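TudS (Uncultured bacterium, PDB 6Z93) probably removes sulfur from 2-thiouracil as an iron-sulfur-dependent desulfurase. Local coordinates at residues A[56-61]-A[112-117]. Numbering follows the deposited sequence.
Sequences PAERQG and GRFEGV. With EDO (1,2-ethanediol), chain E.
Glu58 reaches from strand 57-60 into the loop that joins strands 108-110 and 118-120, and its carboxylate accepts from two of that loop's backbone N-H groups. Phe114 N donates to Glu58 OE2 at 3.1 Å, from above the carboxylate plane. Gly112 N adds a weak bond to the same oxygen, bent to 126°. Arg113 N turns instead to Asn111 OD1. Two waters extend the grip. One lies 3.2 Å from Glu58 OE2, to which it can donate, and accepts from Glu115 N and Val117 N. The other donates to Glu58 OE1 at 2.6 Å and accepts from Gly116 N.

Glu58 CG stands beside its backbone N (chi1 -63°) and the chain runs on extended, over one face of the Phe114 ring. Glu58 CG makes a CH-pi contact 4.1 Å from the centroid of the Phe114 ring. The carboxylate stacks nearer the rim, its plane 20° from the ring's.

Gln60 NE2 donates to Gly112 O at 2.9 Å, in the carbonyl plane. Its other N-H goes to O1 of a 1,2-ethanediol, probably from the crystallisation liquor. Arg59 O lies against Gly112 CA at 3.2 Å.

The buried Glu58 carboxylate thus accepts two loop N-H groups directly and meets three more through water, which would probably favour its ionised form.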
loop_
_atom_site.group_PDB
_atom_site.type_symbol
_atom_site.label_atom_id
_atom_site.label_comp_id
_atom_site.label_asym_id
_atom_site.label_seq_id
_atom_site.Cartn_x
_atom_site.Cartn_y
_atom_site.Cartn_z
ATOM N N PRO A 56 -9.281 13.290 1.492
ATOM C CA PRO A 56 -9.415 12.065 0.683
ATOM C C PRO A 56 -9.045 12.326 -0.774
ATOM O O PRO A 56 -9.234 13.436 -1.279
ATOM C CB PRO A 56 -10.916 11.745 0.764
ATOM C CG PRO A 56 -11.424 12.468 1.963
ATOM C CD PRO A 56 -10.574 13.707 2.083
ATOM N N ALA A 57 -8.472 11.334 -1.427
ATOM C CA ALA A 57 -8.087 11.471 -2.837
ATOM C C ALA A 57 -8.469 10.227 -3.598
ATOM O O ALA A 57 -8.569 9.139 -3.023
ATOM C CB ALA A 57 -6.597 11.728 -2.974
ATOM N N GLU A 58 -8.726 10.398 -4.901
ATOM C CA GLU A 58 -9.080 9.283 -5.764
ATOM C C GLU A 58 -8.300 9.386 -7.055
ATOM O O GLU A 58 -7.958 10.491 -7.504
ATOM C CB GLU A 58 -10.597 9.233 -6.066
ATOM C CG GLU A 58 -11.414 9.004 -4.801
ATOM C CD GLU A 58 -12.916 8.790 -4.865
ATOM O OE1 GLU A 58 -13.524 8.808 -3.773
ATOM O OE2 GLU A 58 -13.484 8.564 -5.957
ATOM N N ARG A 59 -8.012 8.231 -7.657
ATOM C CA ARG A 59 -7.369 8.232 -8.964
ATOM C C ARG A 59 -8.388 8.704 -10.014
ATOM O O ARG A 59 -9.581 8.401 -9.920
ATOM C CB ARG A 59 -6.910 6.808 -9.337
ATOM C CG ARG A 59 -5.798 6.281 -8.441
ATOM C CD ARG A 59 -5.164 5.051 -9.053
ATOM N NE ARG A 59 -4.500 5.388 -10.317
ATOM C CZ ARG A 59 -3.658 4.585 -10.955
ATOM N NH1 ARG A 59 -3.385 3.371 -10.466
ATOM N NH2 ARG A 59 -3.111 4.969 -12.106
ATOM N N GLN A 60 -7.896 9.387 -11.045
ATOM C CA GLN A 60 -8.673 9.761 -12.218
ATOM C C GLN A 60 -7.670 9.439 -13.324
ATOM O O GLN A 60 -6.880 10.287 -13.710
ATOM C CB GLN A 60 -9.030 11.247 -12.180
ATOM C CG GLN A 60 -10.149 11.517 -11.161
ATOM C CD GLN A 60 -10.670 12.929 -11.199
ATOM O OE1 GLN A 60 -10.083 13.827 -11.806
ATOM N NE2 GLN A 60 -11.777 13.158 -10.514
ATOM N N GLY A 61 -7.619 8.160 -13.680
ATOM C CA GLY A 61 -6.637 7.625 -14.617
ATOM C C GLY A 61 -5.257 7.659 -14.000
ATOM O O GLY A 61 -5.061 7.113 -12.911
ATOM N N GLY A 112 -13.059 7.571 -8.745
ATOM C CA GLY A 112 -12.668 8.918 -9.141
ATOM C C GLY A 112 -13.793 9.937 -9.177
ATOM O O GLY A 112 -13.554 11.110 -9.485
ATOM N N ARG A 113 -15.027 9.518 -8.852
ATOM C CA ARG A 113 -16.168 10.435 -8.869
ATOM C C ARG A 113 -16.591 10.939 -7.486
ATOM O O ARG A 113 -17.576 11.680 -7.389
ATOM C CB ARG A 113 -17.352 9.808 -9.608
ATOM C CG ARG A 113 -17.032 9.623 -11.078
ATOM C CD ARG A 113 -18.144 8.990 -11.892
ATOM N NE ARG A 113 -17.732 8.872 -13.294
ATOM C CZ ARG A 113 -17.793 9.860 -14.187
ATOM N NH1 ARG A 113 -18.277 11.048 -13.843
ATOM N NH2 ARG A 113 -17.379 9.663 -15.433
ATOM N N PHE A 114 -15.879 10.534 -6.414
ATOM C CA PHE A 114 -16.160 10.967 -5.047
ATOM C C PHE A 114 -17.626 10.714 -4.664
ATOM O O PHE A 114 -18.307 11.613 -4.169
ATOM C CB PHE A 114 -15.763 12.447 -4.856
ATOM C CG PHE A 114 -14.277 12.652 -5.036
ATOM C CD1 PHE A 114 -13.408 12.463 -3.984
ATOM C CD2 PHE A 114 -13.747 12.970 -6.276
ATOM C CE1 PHE A 114 -12.039 12.602 -4.161
ATOM C CE2 PHE A 114 -12.374 13.131 -6.442
ATOM C CZ PHE A 114 -11.533 12.934 -5.386
ATOM N N GLU A 115 -18.100 9.495 -4.926
ATOM C CA GLU A 115 -19.476 9.093 -4.643
ATOM C C GLU A 115 -19.559 7.755 -3.887
ATOM O O GLU A 115 -20.616 7.121 -3.911
ATOM C CB GLU A 115 -20.258 8.992 -5.961
ATOM C CG GLU A 115 -19.623 8.033 -6.951
ATOM C CD GLU A 115 -20.257 7.992 -8.327
ATOM O OE1 GLU A 115 -19.926 7.070 -9.107
ATOM O OE2 GLU A 115 -21.076 8.890 -8.630
ATOM N N GLY A 116 -18.464 7.329 -3.249
ATOM C CA GLY A 116 -18.412 6.081 -2.493
ATOM C C GLY A 116 -18.553 4.820 -3.327
ATOM O O GLY A 116 -18.920 3.766 -2.805
ATOM N N VAL A 117 -18.255 4.902 -4.627
ATOM C CA VAL A 117 -18.363 3.754 -5.526
ATOM C C VAL A 117 -16.995 3.160 -5.902
ATOM O O VAL A 117 -16.143 3.858 -6.451
ATOM C CB VAL A 117 -19.185 4.132 -6.782
ATOM C CG1 VAL A 117 -19.144 3.023 -7.832
ATOM C CG2 VAL A 117 -20.628 4.466 -6.399
HETATM C C1 EDO E . -13.305 15.824 -8.790
HETATM O O1 EDO E . -13.233 15.450 -10.149
HETATM C C2 EDO E . -12.121 16.608 -8.382
HETATM O O2 EDO E . -11.915 17.730 -9.217
HETATM O O HOH W 1 -16.333 7.189 -5.733
HETATM O O HOH W 2 -15.723 8.256 -2.465
#